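Long-range contacts in putative glucarate dehydratase (Pseudomonas fluorescens, PDB 4IT1), which probably catalyses the magnesium-dependent dehydration of D-glucarate to 5-dehydro-4-deoxy-D-glucarate, as a member of the mandelate racemase/muconate lactonizing enzyme family: residues N149-G157 with M354-P362; V309-H317 with L337-S345. All blocks are in the same frame, centred on the assembly; numbering follows the deposited sequence.

How the contacts relate
Contact 2 joins two neighbouring parallel strands of the barrel and carries His342, predicted to be a proton acceptor of the active site. Contact 1 lies further out, where helix 348-360, the next helix after strand 338-341, meets the loop that follows helix 128-148. The two centres are about 17 Å apart, and along the chain contact 2 is nested within the loop that contact 1 closes. They touch through Met354, whose SD lies 3.3 Å from Ser343 OG and whose CG lies 3.6 Å from Met341 CG. In contact 2, the side chain of His342 is about 5 Å from a bound magnesium ion. The side chain of Val357 in contact 1 is about 10 Å from that of His342.

Contact 1. Residues N149-G157 with M354-P362; sequences NVPLVDLLG and MAHVAAAVP
His356, Val153 and Leu156 bury the most surface here. His356 reaches from helix 348-360 to the turn of helical backbone at 152-155. Its ND1 accepts a hydrogen bond from Val153 N at 3.0 Å. The amide lies in the ring plane, 4° out of it, and the N-H...N angle is 146°. Pro151 CB also sits at the ring edge, 4.0 Å from His356 CE1. Leu152 CB lies 3.5 Å from His356 ND1. The Val153 side chain crosses that of His356 at about a right angle. With CG2 anti to the backbone N (CG1 at chi1 66°), Val153 turns this methyl to the helix, 3.8 Å from Ala360 CB and 4.0 Å from Ala359 CB. Leu156 packs one turn on. Its CB meets Ala360 CB at 3.9 Å, and its CD1 lies 4.0 Å from Val357 CA. With an alanine here in place of His356, Val153 N would probably lose its acceptor, and a gap is likely to open beside Pro151 and Leu152. Leu322 of helix 322-334 packs on Leu152 and Val357, and Gln326 on Leu156 and Val357. Asn96 of the second subunit binds Ala360 O. The contact thus joins a segment of the N-terminal family region to a helix of the barrel. One polar bond is set among apolar contacts. Because ND1 accepts from a backbone amide, the ring is probably neutral with its proton on NE2.

Contact 2. Residues V309-H317 with L337-S345; sequences VQIVLADHH and LGVSMHSNS
Asp315 and His342 meet at the C-terminal ends of two adjacent parallel strands, 311-314 and 338-341, in the TIM-like barrel of the enolase superfamily. His342, predicted to be a proton acceptor, donates from ND1 to Asp315 OD2 at 2.7 Å. OD2 lies in the ring plane, but ND1 meets it on its anti side, 33° out of the carboxylate plane. Ring and carboxylate planes are 49° apart. Asp315 CG is anti to the backbone N (chi1 -174°), which carries the carboxylate across to the ring. OD1 accepts twice. His317 N donates to Asp315 OD1 at 3.1 Å, an N-cap bond, and His317 ND1 reaches the syn lone pair of Asp315 OD1 at 2.8 Å. Ser350 OG hydrogen-bonds His317 NE2, and as a second-shell residue it probably helps to set the ring that holds Asp315. Toward the N-terminal ends of the strands, backbone bonds join them. Gly338 N donates to Gln310 O, Val312 N to Gly338 O, Ser340 N to Val312 O and Ala314 N to Ser340 O. Gly338 leaves room for Ile311, since a CB there would crowd Ile311 CG1. Towards helix 322-334, Ala314 CB rests 3.8 Å from Met341 SD. On the face with Ile311 and Ser340, Leu313 packs on Glu268, a magnesium ligand. Asn344 lies near a bound tartrate. A water donates to both Asp315 OD2, at 2.9 Å, and Asn344 OD1, at 2.8 Å.

Contact 1. Residues N149-G157 with M354-P362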
ATOM      1  N   ASN A 149      21.395  -1.494  -9.615  1.00 75.79           N
ATOM      2  CA  ASN A 149      21.818  -0.569 -10.671  1.00 79.59           C
ATOM      3  C   ASN A 149      20.641   0.206 -11.285  1.00 81.65           C
ATOM      4  O   ASN A 149      20.812   0.970 -12.240  1.00 81.24           O
ATOM      5  CB  ASN A 149      22.629  -1.325 -11.741  1.00 84.84           C
ATOM      6  CG  ASN A 149      23.433  -0.406 -12.647  1.00 80.96           C
ATOM      7  OD1 ASN A 149      23.807  -0.795 -13.753  1.00 85.18           O
ATOM      8  ND2 ASN A 149      23.702   0.810 -12.186  1.00 74.56           N
ATOM      9  N   VAL A 150      19.454   0.019 -10.707  1.00 78.27           N
ATOM     10  CA  VAL A 150      18.228   0.672 -11.179  1.00 72.73           C
ATOM     11  C   VAL A 150      17.898   1.900 -10.331  1.00 66.79           C
ATOM     12  O   VAL A 150      18.273   1.949  -9.162  1.00 71.46           O
ATOM     13  CB  VAL A 150      17.026  -0.301 -11.173  1.00 76.09           C
ATOM     14  CG1 VAL A 150      17.246  -1.430 -12.172  1.00 86.33           C
ATOM     15  CG2 VAL A 150      16.770  -0.857  -9.777  1.00 76.83           C
ATOM     16  N   PRO A 151      17.209   2.904 -10.917  1.00 60.49           N
ATOM     17  CA  PRO A 151      16.779   4.039 -10.090  1.00 55.33           C
ATOM     18  C   PRO A 151      15.781   3.583  -9.029  1.00 54.69           C
ATOM     19  O   PRO A 151      15.121   2.552  -9.206  1.00 59.24           O
ATOM     20  CB  PRO A 151      16.127   5.001 -11.093  1.00 56.86           C
ATOM     21  CG  PRO A 151      15.836   4.183 -12.304  1.00 59.36           C
ATOM     22  CD  PRO A 151      16.869   3.094 -12.337  1.00 61.50           C
ATOM     23  N   LEU A 152      15.692   4.324  -7.927  1.00 59.65           N
ATOM     24  CA  LEU A 152      14.915   3.871  -6.769  1.00 66.54           C
ATOM     25  C   LEU A 152      13.464   3.604  -7.171  1.00 56.02           C
ATOM     26  O   LEU A 152      12.905   2.562  -6.839  1.00 52.27           O
ATOM     27  CB  LEU A 152      14.996   4.881  -5.615  1.00 71.60           C
ATOM     28  CG  LEU A 152      14.754   4.376  -4.183  1.00 67.89           C
ATOM     29  CD1 LEU A 152      15.309   5.371  -3.177  1.00 77.86           C
ATOM     30  CD2 LEU A 152      13.286   4.107  -3.891  1.00 64.65           C
ATOM     31  N   VAL A 153      12.894   4.542  -7.923  1.00 54.70           N
ATOM     32  CA  VAL A 153      11.516   4.464  -8.406  1.00 59.70           C
ATOM     33  C   VAL A 153      11.116   3.083  -8.975  1.00 69.88           C
ATOM     34  O   VAL A 153       9.954   2.677  -8.857  1.00 61.15           O
ATOM     35  CB  VAL A 153      11.237   5.611  -9.402  1.00 60.19           C
ATOM     36  CG1 VAL A 153      12.061   5.456 -10.680  1.00 63.96           C
ATOM     37  CG2 VAL A 153       9.750   5.724  -9.700  1.00 63.45           C
ATOM     38  N   ASP A 154      12.083   2.362  -9.552  1.00 67.06           N
ATOM     39  CA  ASP A 154      11.837   1.041 -10.142  1.00 63.05           C
ATOM     40  C   ASP A 154      11.507  -0.024  -9.101  1.00 69.69           C
ATOM     41  O   ASP A 154      10.778  -0.983  -9.390  1.00 63.64           O
ATOM     42  CB  ASP A 154      13.017   0.601 -11.024  1.00 78.81           C
ATOM     43  CG  ASP A 154      13.087   1.367 -12.358  1.00 87.07           C
ATOM     44  OD1 ASP A 154      12.173   2.170 -12.662  1.00 85.63           O
ATOM     45  OD2 ASP A 154      14.064   1.161 -13.110  1.00 78.03           O
ATOM     46  N   LEU A 155      12.046   0.148  -7.893  1.00 71.49           N
ATOM     47  CA  LEU A 155      11.696  -0.695  -6.750  1.00 69.32           C
ATOM     48  C   LEU A 155      10.244  -0.493  -6.349  1.00 61.06           C
ATOM     49  O   LEU A 155       9.611  -1.390  -5.797  1.00 58.02           O
ATOM     50  CB  LEU A 155      12.585  -0.368  -5.552  1.00 73.13           C
ATOM     51  CG  LEU A 155      14.033  -0.842  -5.591  1.00 79.86           C
ATOM     52  CD1 LEU A 155      14.871   0.042  -4.689  1.00 73.95           C
ATOM     53  CD2 LEU A 155      14.134  -2.301  -5.177  1.00 78.34           C
ATOM     54  N   LEU A 156       9.731   0.701  -6.629  1.00 57.10           N
ATOM     55  CA  LEU A 156       8.377   1.080  -6.261  1.00 61.42           C
ATOM     56  C   LEU A 156       7.389   0.907  -7.428  1.00 69.50           C
ATOM     57  O   LEU A 156       6.345   1.562  -7.458  1.00 67.92           O
ATOM     58  CB  LEU A 156       8.366   2.530  -5.754  1.00 56.74           C
ATOM     59  CG  LEU A 156       9.487   2.975  -4.798  1.00 60.18           C
ATOM     60  CD1 LEU A 156       9.434   4.472  -4.521  1.00 45.01           C
ATOM     61  CD2 LEU A 156       9.455   2.194  -3.495  1.00 54.07           C
ATOM     62  N   GLY A 157       7.729   0.037  -8.383  1.00 69.09           N
ATOM     63  CA  GLY A 157       6.855  -0.270  -9.525  1.00 68.33           C
ATOM     64  C   GLY A 157       7.073   0.497 -10.829  1.00 67.21           C
ATOM     65  O   GLY A 157       6.374   0.251 -11.812  1.00 70.13           O
ATOM     66  N   MET A 354      11.587  12.012  -1.890  1.00 48.93           N
ATOM     67  CA  MET A 354      10.279  12.574  -2.151  1.00 51.96           C
ATOM     68  C   MET A 354       9.926  12.492  -3.647  1.00 63.94           C
ATOM     69  O   MET A 354       8.858  11.984  -3.996  1.00 54.93           O
ATOM     70  CB  MET A 354      10.206  14.015  -1.644  1.00 48.73           C
ATOM     71  CG  MET A 354       8.856  14.672  -1.893  1.00 52.53           C
ATOM     72  SD  MET A 354       8.676  16.353  -1.268  1.00 61.15           S
ATOM     73  CE  MET A 354      10.226  17.097  -1.776  1.00 60.33           C
ATOM     74  N   ALA A 355      10.825  12.963  -4.516  1.00 58.68           N
ATOM     75  CA  ALA A 355      10.562  12.994  -5.967  1.00 57.93           C
ATOM     76  C   ALA A 355      10.308  11.605  -6.547  1.00 53.91           C
ATOM     77  O   ALA A 355       9.362  11.416  -7.310  1.00 53.05           O
ATOM     78  CB  ALA A 355      11.683  13.697  -6.722  1.00 57.10           C
ATOM     79  N   HIS A 356      11.138  10.641  -6.159  1.00 47.31           N
ATOM     80  CA  HIS A 356      10.997   9.265  -6.609  1.00 49.06           C
ATOM     81  C   HIS A 356       9.674   8.606  -6.233  1.00 56.27           C
ATOM     82  O   HIS A 356       9.081   7.917  -7.062  1.00 58.71           O
ATOM     83  CB  HIS A 356      12.182   8.412  -6.152  1.00 58.74           C
ATOM     84  CG  HIS A 356      13.366   8.499  -7.063  1.00 74.07           C
ATOM     85  ND1 HIS A 356      13.864   7.407  -7.743  1.00 76.13           N
ATOM     86  CD2 HIS A 356      14.136   9.553  -7.427  1.00 63.65           C
ATOM     87  CE1 HIS A 356      14.898   7.782  -8.475  1.00 76.58           C
ATOM     88  NE2 HIS A 356      15.083   9.079  -8.301  1.00 66.23           N
ATOM     89  N   VAL A 357       9.216   8.783  -4.993  1.00 56.49           N
ATOM     90  CA  VAL A 357       7.932   8.191  -4.599  1.00 47.99           C
ATOM     91  C   VAL A 357       6.815   8.961  -5.286  1.00 48.65           C
ATOM     92  O   VAL A 357       5.858   8.369  -5.767  1.00 52.82           O
ATOM     93  CB  VAL A 357       7.734   8.081  -3.057  1.00 51.46           C
ATOM     94  CG1 VAL A 357       7.630   9.445  -2.400  1.00 41.28           C
ATOM     95  CG2 VAL A 357       6.513   7.237  -2.728  1.00 42.68           C
ATOM     96  N   ALA A 358       6.973  10.279  -5.361  1.00 45.71           N
ATOM     97  CA  ALA A 358       6.073  11.127  -6.130  1.00 50.92           C
ATOM     98  C   ALA A 358       5.965  10.669  -7.592  1.00 59.76           C
ATOM     99  O   ALA A 358       4.931  10.870  -8.239  1.00 57.03           O
ATOM    100  CB  ALA A 358       6.541  12.571  -6.061  1.00 42.19           C
ATOM    101  N   ALA A 359       7.037  10.050  -8.092  1.00 57.36           N
ATOM    102  CA  ALA A 359       7.132   9.639  -9.488  1.00 60.87           C
ATOM    103  C   ALA A 359       6.465   8.297  -9.723  1.00 59.70           C
ATOM    104  O   ALA A 359       6.029   8.010 -10.836  1.00 55.88           O
ATOM    105  CB  ALA A 359       8.588   9.596  -9.938  1.00 63.91           C
ATOM    106  N   ALA A 360       6.388   7.476  -8.677  1.00 52.16           N
ATOM    107  CA  ALA A 360       5.765   6.157  -8.794  1.00 49.09           C
ATOM    108  C   ALA A 360       4.259   6.146  -8.526  1.00 53.92           C
ATOM    109  O   ALA A 360       3.613   5.098  -8.664  1.00 53.78           O
ATOM    110  CB  ALA A 360       6.474   5.142  -7.909  1.00 47.29           C
ATOM    111  N   VAL A 361       3.698   7.292  -8.138  1.00 51.20           N
ATOM    112  CA  VAL A 361       2.271   7.326  -7.810  1.00 57.18           C
ATOM    113  C   VAL A 361       1.432   7.874  -8.960  1.00 56.16           C
ATOM    114  O   VAL A 361       1.688   8.982  -9.456  1.00 52.52           O
ATOM    115  CB  VAL A 361       1.937   7.992  -6.436  1.00 57.12           C
ATOM    116  CG1 VAL A 361       2.707   7.306  -5.308  1.00 52.39           C
ATOM    117  CG2 VAL A 361       2.195   9.489  -6.439  1.00 52.37           C
ATOM    118  N   PRO A 362       0.435   7.082  -9.396  1.00 54.55           N
ATOM    119  CA  PRO A 362      -0.412   7.430 -10.533  1.00 52.47           C
ATOM    120  C   PRO A 362      -1.213   8.673 -10.220  1.00 56.38           C
ATOM    121  O   PRO A 362      -1.331   9.562 -11.066  1.00 55.59           O
ATOM    122  CB  PRO A 362      -1.351   6.223 -10.660  1.00 57.31           C
ATOM    123  CG  PRO A 362      -0.663   5.112  -9.943  1.00 56.45           C
ATOM    124  CD  PRO A 362       0.068   5.778  -8.817  1.00 55.94           C
TER

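Contact 2. Residues V309-H317 with L337-S345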
ATOM      1  N   VAL A 309     -11.193  16.893   5.302  1.00 45.79           N
ATOM      2  CA  VAL A 309     -10.275  17.382   4.283  1.00 45.17           C
ATOM      3  C   VAL A 309     -10.506  16.701   2.940  1.00 50.50           C
ATOM      4  O   VAL A 309     -10.953  15.553   2.876  1.00 46.33           O
ATOM      5  CB  VAL A 309      -8.792  17.232   4.705  1.00 44.98           C
ATOM      6  CG1 VAL A 309      -8.522  18.036   5.960  1.00 45.04           C
ATOM      7  CG2 VAL A 309      -8.408  15.772   4.904  1.00 46.46           C
ATOM      8  N   GLN A 310     -10.191  17.425   1.873  1.00 44.96           N
ATOM      9  CA  GLN A 310     -10.384  16.933   0.519  1.00 43.42           C
ATOM     10  C   GLN A 310      -9.052  16.571  -0.120  1.00 44.22           C
ATOM     11  O   GLN A 310      -9.021  15.904  -1.146  1.00 42.16           O
ATOM     12  CB  GLN A 310     -11.112  17.984  -0.313  1.00 44.32           C
ATOM     13  CG  GLN A 310     -12.548  18.228   0.133  1.00 48.53           C
ATOM     14  CD  GLN A 310     -12.643  18.924   1.484  1.00 54.11           C
ATOM     15  OE1 GLN A 310     -12.073  20.000   1.683  1.00 44.94           O
ATOM     16  NE2 GLN A 310     -13.366  18.307   2.424  1.00 49.80           N
ATOM     17  N   ILE A 311      -7.954  17.008   0.506  1.00 38.01           N
ATOM     18  CA  ILE A 311      -6.613  16.819  -0.036  1.00 41.73           C
ATOM     19  C   ILE A 311      -5.615  16.552   1.089  1.00 41.57           C
ATOM     20  O   ILE A 311      -5.536  17.315   2.051  1.00 47.07           O
ATOM     21  CB  ILE A 311      -6.125  18.060  -0.833  1.00 37.26           C
ATOM     22  CG1 ILE A 311      -7.028  18.348  -2.041  1.00 44.13           C
ATOM     23  CG2 ILE A 311      -4.683  17.864  -1.277  1.00 36.33           C
ATOM     24  CD1 ILE A 311      -7.191  19.825  -2.362  1.00 44.76           C
ATOM     25  N   VAL A 312      -4.847  15.479   0.950  1.00 40.64           N
ATOM     26  CA  VAL A 312      -3.804  15.150   1.905  1.00 47.35           C
ATOM     27  C   VAL A 312      -2.430  15.454   1.316  1.00 50.78           C
ATOM     28  O   VAL A 312      -2.072  14.939   0.253  1.00 48.69           O
ATOM     29  CB  VAL A 312      -3.866  13.668   2.337  1.00 46.64           C
ATOM     30  CG1 VAL A 312      -2.752  13.359   3.329  1.00 37.98           C
ATOM     31  CG2 VAL A 312      -5.222  13.348   2.951  1.00 41.70           C
ATOM     32  N   LEU A 313      -1.674  16.303   2.006  1.00 43.84           N
ATOM     33  CA  LEU A 313      -0.273  16.509   1.662  1.00 49.08           C
ATOM     34  C   LEU A 313       0.596  15.507   2.415  1.00 49.64           C
ATOM     35  O   LEU A 313       0.873  15.679   3.601  1.00 55.07           O
ATOM     36  CB  LEU A 313       0.164  17.948   1.953  1.00 47.64           C
ATOM     37  CG  LEU A 313      -0.730  19.076   1.419  1.00 53.29           C
ATOM     38  CD1 LEU A 313      -0.097  20.415   1.736  1.00 46.72           C
ATOM     39  CD2 LEU A 313      -0.996  18.965  -0.080  1.00 54.35           C
ATOM     40  N   ALA A 314       0.992  14.446   1.723  1.00 49.80           N
ATOM     41  CA  ALA A 314       1.896  13.444   2.272  1.00 49.74           C
ATOM     42  C   ALA A 314       3.316  13.994   2.447  1.00 49.16           C
ATOM     43  O   ALA A 314       3.660  15.044   1.898  1.00 52.90           O
ATOM     44  CB  ALA A 314       1.908  12.204   1.388  1.00 46.73           C
ATOM     45  N   ASP A 315       4.122  13.268   3.216  1.00 47.57           N
ATOM     46  CA  ASP A 315       5.490  13.650   3.573  1.00 45.51           C
ATOM     47  C   ASP A 315       6.121  12.364   4.067  1.00 49.20           C
ATOM     48  O   ASP A 315       5.745  11.853   5.127  1.00 51.05           O
ATOM     49  CB  ASP A 315       5.483  14.706   4.682  1.00 49.93           C
ATOM     50  CG  ASP A 315       6.869  15.251   5.005  1.00 52.58           C
ATOM     51  OD1 ASP A 315       7.852  14.479   5.000  1.00 50.31           O
ATOM     52  OD2 ASP A 315       6.964  16.470   5.287  1.00 50.21           O
ATOM     53  N   HIS A 316       7.053  11.822   3.286  1.00 42.44           N
ATOM     54  CA  HIS A 316       7.545  10.473   3.533  1.00 42.90           C
ATOM     55  C   HIS A 316       8.306  10.384   4.854  1.00 42.55           C
ATOM     56  O   HIS A 316       8.474   9.293   5.407  1.00 45.59           O
ATOM     57  CB  HIS A 316       8.424   9.990   2.373  1.00 46.80           C
ATOM     58  CG  HIS A 316       9.763  10.658   2.303  1.00 46.69           C
ATOM     59  ND1 HIS A 316       9.958  11.871   1.675  1.00 45.71           N
ATOM     60  CD2 HIS A 316      10.974  10.282   2.782  1.00 42.73           C
ATOM     61  CE1 HIS A 316      11.233  12.211   1.764  1.00 46.03           C
ATOM     62  NE2 HIS A 316      11.870  11.264   2.433  1.00 48.54           N
ATOM     63  N   HIS A 317       8.760  11.537   5.341  1.00 46.85           N
ATOM     64  CA  HIS A 317       9.574  11.597   6.547  1.00 53.92           C
ATOM     65  C   HIS A 317       8.811  11.125   7.765  1.00 52.47           C
ATOM     66  O   HIS A 317       9.348  10.370   8.578  1.00 55.48           O
ATOM     67  CB  HIS A 317      10.081  13.009   6.787  1.00 47.18           C
ATOM     68  CG  HIS A 317      10.968  13.521   5.702  1.00 59.22           C
ATOM     69  ND1 HIS A 317      10.613  14.572   4.885  1.00 57.92           N
ATOM     70  CD2 HIS A 317      12.202  13.133   5.301  1.00 49.93           C
ATOM     71  CE1 HIS A 317      11.591  14.813   4.032  1.00 61.48           C
ATOM     72  NE2 HIS A 317      12.566  13.952   4.263  1.00 63.83           N
ATOM     73  N   LEU A 337      -9.814  11.406  -2.267  1.00 40.39           N
ATOM     74  CA  LEU A 337      -9.064  12.567  -1.783  1.00 45.00           C
ATOM     75  C   LEU A 337      -7.905  12.850  -2.726  1.00 41.83           C
ATOM     76  O   LEU A 337      -7.295  11.919  -3.255  1.00 43.09           O
ATOM     77  CB  LEU A 337      -8.522  12.316  -0.365  1.00 46.49           C
ATOM     78  CG  LEU A 337      -9.474  11.838   0.743  1.00 51.52           C
ATOM     79  CD1 LEU A 337      -8.707  11.628   2.040  1.00 47.24           C
ATOM     80  CD2 LEU A 337     -10.650  12.789   0.968  1.00 51.08           C
ATOM     81  N   GLY A 338      -7.596  14.127  -2.933  1.00 40.81           N
ATOM     82  CA  GLY A 338      -6.397  14.504  -3.685  1.00 48.56           C
ATOM     83  C   GLY A 338      -5.141  14.215  -2.874  1.00 52.27           C
ATOM     84  O   GLY A 338      -5.174  14.266  -1.644  1.00 49.18           O
ATOM     85  N   VAL A 339      -4.042  13.888  -3.555  1.00 50.70           N
ATOM     86  CA  VAL A 339      -2.746  13.715  -2.893  1.00 52.88           C
ATOM     87  C   VAL A 339      -1.678  14.576  -3.539  1.00 57.88           C
ATOM     88  O   VAL A 339      -1.687  14.789  -4.753  1.00 55.88           O
ATOM     89  CB  VAL A 339      -2.196  12.281  -2.958  1.00 53.57           C
ATOM     90  CG1 VAL A 339      -1.634  11.884  -1.598  1.00 55.42           C
ATOM     91  CG2 VAL A 339      -3.247  11.302  -3.435  1.00 51.98           C
ATOM     92  N   SER A 340      -0.753  15.048  -2.709  1.00 54.48           N
ATOM     93  CA  SER A 340       0.454  15.718  -3.155  1.00 51.52           C
ATOM     94  C   SER A 340       1.516  15.451  -2.099  1.00 53.99           C
ATOM     95  O   SER A 340       1.210  14.961  -1.017  1.00 54.06           O
ATOM     96  CB  SER A 340       0.206  17.213  -3.324  1.00 57.16           C
ATOM     97  OG  SER A 340       1.321  17.850  -3.917  1.00 60.31           O
ATOM     98  N   MET A 341       2.766  15.756  -2.413  1.00 56.61           N
ATOM     99  CA  MET A 341       3.863  15.426  -1.520  1.00 52.29           C
ATOM    100  C   MET A 341       4.434  16.711  -0.925  1.00 50.89           C
ATOM    101  O   MET A 341       4.196  17.801  -1.450  1.00 47.20           O
ATOM    102  CB  MET A 341       4.931  14.655  -2.288  1.00 57.94           C
ATOM    103  CG  MET A 341       5.487  13.449  -1.563  1.00 68.21           C
ATOM    104  SD  MET A 341       4.339  12.066  -1.529  1.00 82.90           S
ATOM    105  CE  MET A 341       3.801  11.993  -3.239  1.00 83.37           C
ATOM    106  N   HIS A 342       5.169  16.584   0.177  1.00 44.72           N
ATOM    107  CA  HIS A 342       5.683  17.748   0.900  1.00 48.37           C
ATOM    108  C   HIS A 342       6.977  17.395   1.623  1.00 45.38           C
ATOM    109  O   HIS A 342       7.196  16.236   1.985  1.00 44.68           O
ATOM    110  CB  HIS A 342       4.631  18.272   1.899  1.00 47.39           C
ATOM    111  CG  HIS A 342       5.196  19.156   2.974  1.00 50.04           C
ATOM    112  ND1 HIS A 342       5.925  18.663   4.035  1.00 46.92           N
ATOM    113  CD2 HIS A 342       5.140  20.497   3.150  1.00 48.76           C
ATOM    114  CE1 HIS A 342       6.302  19.663   4.813  1.00 46.22           C
ATOM    115  NE2 HIS A 342       5.838  20.787   4.298  1.00 46.95           N
ATOM    116  N   SER A 343       7.836  18.397   1.796  1.00 47.93           N
ATOM    117  CA  SER A 343       9.021  18.305   2.665  1.00 53.09           C
ATOM    118  C   SER A 343       9.486  19.703   3.022  1.00 54.86           C
ATOM    119  O   SER A 343       9.468  20.609   2.181  1.00 54.40           O
ATOM    120  CB  SER A 343      10.151  17.519   2.010  1.00 52.87           C
ATOM    121  OG  SER A 343       9.771  16.166   1.818  1.00 54.97           O
ATOM    122  N   ASN A 344       9.872  19.880   4.281  1.00 55.63           N
ATOM    123  CA  ASN A 344      10.297  21.184   4.778  1.00 55.54           C
ATOM    124  C   ASN A 344      11.719  21.123   5.330  1.00 53.83           C
ATOM    125  O   ASN A 344      12.178  20.043   5.719  1.00 46.37           O
ATOM    126  CB  ASN A 344       9.312  21.702   5.834  1.00 57.66           C
ATOM    127  CG  ASN A 344       9.320  20.871   7.106  1.00 54.43           C
ATOM    128  OD1 ASN A 344       9.111  19.656   7.079  1.00 55.87           O
ATOM    129  ND2 ASN A 344       9.566  21.529   8.230  1.00 48.74           N
ATOM    130  N   SER A 345      12.400  22.275   5.347  1.00 56.55           N
ATOM    131  CA  SER A 345      13.769  22.405   5.885  1.00 63.62           C
ATOM    132  C   SER A 345      14.617  21.160   5.640  1.00 60.59           C
ATOM    133  O   SER A 345      15.011  20.455   6.574  1.00 55.15           O
ATOM    134  CB  SER A 345      13.751  22.779   7.374  1.00 64.33           C
ATOM    135  OG  SER A 345      13.437  24.153   7.537  1.00 72.88           O
TER
HETATM  136  O   HOH W   1       9.088  16.875   7.255  1.00 50.70           O
HETATM  137  O   HOH W   2       8.072  13.756   1.220  1.00 59.58           O